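Local coordinates for putative Zn-dependent Alcohol Dehydrogenase (Rhodobacter sphaeroides, PDB 3IV6), which binds S-adenosylmethionine in a Rossmann-like domain and is probably a methyltransferase, at residues Ala54-Glu65 against Leu83-Val92. Numbering follows the deposited sequence.
With SAM (S-adenosylmethionine), chain E.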
# COMPACT_ATOMS: atom_id res chain seq x y z
N ALA A 54 3.99 -3.02 -7.12
CA ALA A 54 5.13 -3.66 -7.78
C ALA A 54 6.40 -3.52 -6.95
O ALA A 54 7.45 -4.04 -7.31
CB ALA A 54 5.33 -3.07 -9.17
N SER A 55 6.29 -2.80 -5.83
CA SER A 55 7.44 -2.56 -4.96
C SER A 55 7.74 -3.78 -4.09
O SER A 55 8.86 -3.95 -3.62
CB SER A 55 7.20 -1.33 -4.08
OG SER A 55 6.23 -1.60 -3.08
N THR A 56 6.73 -4.61 -3.89
CA THR A 56 6.87 -5.79 -3.02
C THR A 56 7.49 -6.98 -3.77
O THR A 56 6.90 -8.07 -3.92
CB THR A 56 5.53 -6.22 -2.37
OG1 THR A 56 4.68 -5.07 -2.24
CG2 THR A 56 5.77 -6.79 -0.99
N ARG A 57 8.74 -6.75 -4.17
CA ARG A 57 9.46 -7.66 -5.04
C ARG A 57 9.71 -9.07 -4.49
O ARG A 57 9.73 -10.02 -5.26
CB ARG A 57 10.78 -7.01 -5.48
CG ARG A 57 11.60 -7.91 -6.36
CD ARG A 57 12.73 -8.51 -5.59
NE ARG A 57 13.38 -9.56 -6.36
CZ ARG A 57 14.57 -9.45 -6.93
NH1 ARG A 57 15.30 -8.33 -6.81
NH2 ARG A 57 15.05 -10.47 -7.62
N PHE A 58 9.89 -9.21 -3.17
CA PHE A 58 10.22 -10.52 -2.61
C PHE A 58 8.97 -11.33 -2.32
O PHE A 58 8.96 -12.54 -2.50
CB PHE A 58 11.18 -10.40 -1.40
CG PHE A 58 12.46 -9.68 -1.75
CD1 PHE A 58 13.34 -10.23 -2.67
CD2 PHE A 58 12.74 -8.43 -1.23
CE1 PHE A 58 14.50 -9.56 -3.02
CE2 PHE A 58 13.88 -7.76 -1.58
CZ PHE A 58 14.76 -8.32 -2.48
N LEU A 59 7.91 -10.64 -1.90
CA LEU A 59 6.60 -11.26 -1.82
C LEU A 59 6.16 -11.80 -3.18
O LEU A 59 5.69 -12.91 -3.31
CB LEU A 59 5.56 -10.28 -1.31
CG LEU A 59 4.17 -10.88 -1.42
CD1 LEU A 59 4.08 -12.15 -0.56
CD2 LEU A 59 3.18 -9.88 -0.93
N ILE A 60 6.33 -11.01 -4.22
CA ILE A 60 5.93 -11.47 -5.53
C ILE A 60 6.73 -12.70 -5.93
O ILE A 60 6.21 -13.63 -6.53
CB ILE A 60 6.04 -10.31 -6.55
CG1 ILE A 60 4.93 -9.28 -6.28
CG2 ILE A 60 6.01 -10.82 -7.99
CD1 ILE A 60 5.34 -7.77 -6.54
N GLU A 61 8.01 -12.73 -5.55
CA GLU A 61 8.91 -13.80 -5.98
C GLU A 61 8.61 -15.13 -5.26
O GLU A 61 8.75 -16.19 -5.86
CB GLU A 61 10.35 -13.35 -5.79
CG GLU A 61 11.42 -14.26 -6.35
CD GLU A 61 12.80 -13.58 -6.30
OE1 GLU A 61 12.85 -12.34 -6.10
OE2 GLU A 61 13.82 -14.29 -6.47
N LYS A 62 8.20 -15.07 -3.99
CA LYS A 62 7.75 -16.26 -3.28
C LYS A 62 6.42 -16.79 -3.83
O LYS A 62 6.19 -18.00 -3.88
CB LYS A 62 7.64 -16.03 -1.77
CG LYS A 62 8.97 -15.90 -1.06
CD LYS A 62 9.98 -16.97 -1.46
CE LYS A 62 11.18 -16.96 -0.50
NZ LYS A 62 11.93 -18.25 -0.38
N ALA A 63 5.56 -15.87 -4.26
CA ALA A 63 4.31 -16.23 -4.92
C ALA A 63 4.56 -17.03 -6.16
O ALA A 63 3.87 -18.03 -6.39
CB ALA A 63 3.57 -15.01 -5.31
N LEU A 64 5.49 -16.58 -7.00
CA LEU A 64 5.80 -17.32 -8.22
C LEU A 64 6.45 -18.67 -7.88
O LEU A 64 6.13 -19.68 -8.48
CB LEU A 64 6.69 -16.53 -9.17
CG LEU A 64 6.18 -15.17 -9.67
CD1 LEU A 64 7.33 -14.24 -10.09
CD2 LEU A 64 5.11 -15.29 -10.79
N GLU A 65 7.33 -18.68 -6.89
CA GLU A 65 8.02 -19.92 -6.54
C GLU A 65 7.03 -21.00 -5.99
O GLU A 65 7.20 -22.17 -6.22
CB GLU A 65 9.15 -19.59 -5.56
CG GLU A 65 10.07 -20.74 -5.16
CD GLU A 65 11.02 -20.35 -3.99
OE1 GLU A 65 11.65 -21.25 -3.37
OE2 GLU A 65 11.13 -19.13 -3.68
N LEU A 83 10.72 -3.71 -11.79
CA LEU A 83 10.26 -5.00 -11.31
C LEU A 83 10.41 -6.03 -12.43
O LEU A 83 10.96 -7.11 -12.22
CB LEU A 83 8.82 -4.94 -10.78
CG LEU A 83 8.35 -6.35 -10.40
CD1 LEU A 83 9.14 -6.93 -9.22
CD2 LEU A 83 6.86 -6.47 -10.20
N ALA A 84 9.92 -5.68 -13.63
CA ALA A 84 10.06 -6.54 -14.81
C ALA A 84 11.52 -6.81 -15.13
O ALA A 84 11.86 -7.83 -15.70
CB ALA A 84 9.39 -5.91 -16.00
N GLU A 85 12.39 -5.87 -14.78
CA GLU A 85 13.81 -6.12 -14.96
C GLU A 85 14.36 -7.19 -13.98
O GLU A 85 15.01 -8.15 -14.39
CB GLU A 85 14.57 -4.80 -14.86
CG GLU A 85 16.08 -4.93 -14.81
CD GLU A 85 16.75 -3.59 -14.58
OE1 GLU A 85 17.07 -3.26 -13.41
OE2 GLU A 85 16.94 -2.87 -15.59
N ALA A 86 14.07 -7.01 -12.69
CA ALA A 86 14.44 -7.95 -11.65
C ALA A 86 13.86 -9.35 -11.85
O ALA A 86 14.36 -10.33 -11.28
CB ALA A 86 14.05 -7.40 -10.30
N LEU A 87 12.80 -9.47 -12.65
CA LEU A 87 12.16 -10.77 -12.89
C LEU A 87 12.11 -11.13 -14.36
O LEU A 87 11.10 -11.63 -14.84
CB LEU A 87 10.73 -10.74 -12.36
CG LEU A 87 10.56 -10.46 -10.86
CD1 LEU A 87 9.12 -10.19 -10.52
CD2 LEU A 87 11.10 -11.64 -10.05
N ALA A 88 13.19 -10.87 -15.09
CA ALA A 88 13.12 -10.95 -16.54
C ALA A 88 13.06 -12.41 -16.99
O ALA A 88 12.55 -12.75 -18.07
CB ALA A 88 14.29 -10.20 -17.18
N ASP A 89 13.56 -13.29 -16.14
CA ASP A 89 13.59 -14.71 -16.47
C ASP A 89 12.29 -15.41 -16.06
O ASP A 89 11.96 -16.46 -16.61
CB ASP A 89 14.80 -15.39 -15.83
CG ASP A 89 14.91 -15.12 -14.32
OD1 ASP A 89 14.23 -14.19 -13.81
OD2 ASP A 89 15.68 -15.84 -13.64
N ARG A 90 11.56 -14.82 -15.11
CA ARG A 90 10.31 -15.43 -14.65
C ARG A 90 9.11 -15.12 -15.54
O ARG A 90 9.09 -14.14 -16.30
CB ARG A 90 10.04 -15.06 -13.21
CG ARG A 90 11.02 -15.74 -12.26
CD ARG A 90 10.94 -15.16 -10.87
NE ARG A 90 11.54 -16.01 -9.84
CZ ARG A 90 11.14 -17.26 -9.56
NH1 ARG A 90 10.15 -17.84 -10.25
NH2 ARG A 90 11.75 -17.92 -8.58
N CYS A 91 8.11 -15.98 -15.47
CA CYS A 91 6.85 -15.77 -16.17
C CYS A 91 5.79 -15.10 -15.25
O CYS A 91 5.25 -15.72 -14.33
CB CYS A 91 6.34 -17.11 -16.73
SG CYS A 91 4.63 -17.11 -17.38
N VAL A 92 5.52 -13.84 -15.50
CA VAL A 92 4.66 -13.07 -14.63
C VAL A 92 4.12 -11.90 -15.44
O VAL A 92 4.79 -11.38 -16.31
CB VAL A 92 5.45 -12.47 -13.47
CG1 VAL A 92 6.46 -11.47 -13.98
CG2 VAL A 92 4.53 -11.76 -12.53
N SAM E . 5.95 -0.47 -0.67
CA SAM E . 5.69 -1.09 0.62
C SAM E . 5.90 -2.59 0.55
O SAM E . 6.23 -3.18 -0.48
OXT SAM E . 5.75 -3.19 1.59
CB SAM E . 4.31 -0.72 1.14
CG SAM E . 3.59 0.41 0.40
SD SAM E . 2.74 -0.03 -1.15
CE SAM E . 3.19 -1.77 -1.41
C5' SAM E . 3.62 0.96 -2.41
C4' SAM E . 3.61 0.46 -3.86
O4' SAM E . 2.29 0.49 -4.36
C3' SAM E . 4.42 1.34 -4.79
O3' SAM E . 5.01 0.49 -5.74
C2' SAM E . 3.39 2.18 -5.52
O2' SAM E . 3.77 2.45 -6.85
C1' SAM E . 2.15 1.30 -5.50
N9 SAM E . 0.92 2.10 -5.39
C8 SAM E . 0.69 3.12 -4.50
N7 SAM E . -0.55 3.62 -4.72
C5 SAM E . -1.14 2.94 -5.75
C6 SAM E . -2.40 3.05 -6.37
N6 SAM E . -3.31 3.96 -6.00
N1 SAM E . -2.68 2.20 -7.41
C2 SAM E . -1.73 1.28 -7.83
N3 SAM E . -0.50 1.16 -7.22
C4 SAM E . -0.21 1.98 -6.18
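Leu-64 and Leu-83, with the side chains of Arg-90 and Arg-57, carry a contact without cross-segment hydrogen bonds between helix 57-65 with its preceding loop and the end of helix 77-86 with the turn leading into strand 93-96. Leu-83 points at the loop and helix start, its CD2 3.9 Å from Ala-54 CB, and meets Ile-60 tip to tip. Leu-87 crosses Ile-60 at about a right angle, CD1 lying 4.1 Å from Ile-60 CG2. Farther along, Leu-64 sends CD1 to Arg-90 CD (3.8 Å) and CD2 to Val-92 CB (3.9 Å); Glu-61 O lies over one face of the Arg-90 guanidinium. Bent at chi2 (-103°), Arg-57 sets one guanidinium face over Ala-86 CB, offset toward the rim of the group, while its NE binds Glu-61 OE1 at 2.8 Å in a salt bridge; its CG is 3.9 Å from Leu-83 CD1. A leucine replacing Arg-57 would probably leave Glu-61 without this mate and Ala-86 without its flat polar cover. Ala-54 and Ile-60 also touch Val-72 of strand 69-74. Ser-55 OG accepts a 2.7 Å hydrogen bond from SAM N. Strand order 3-2-1-4-5-7-6 in the mixed sheet, with SAM bound, is consistent with the Rossmann-like fold of SAM-dependent methyltransferases.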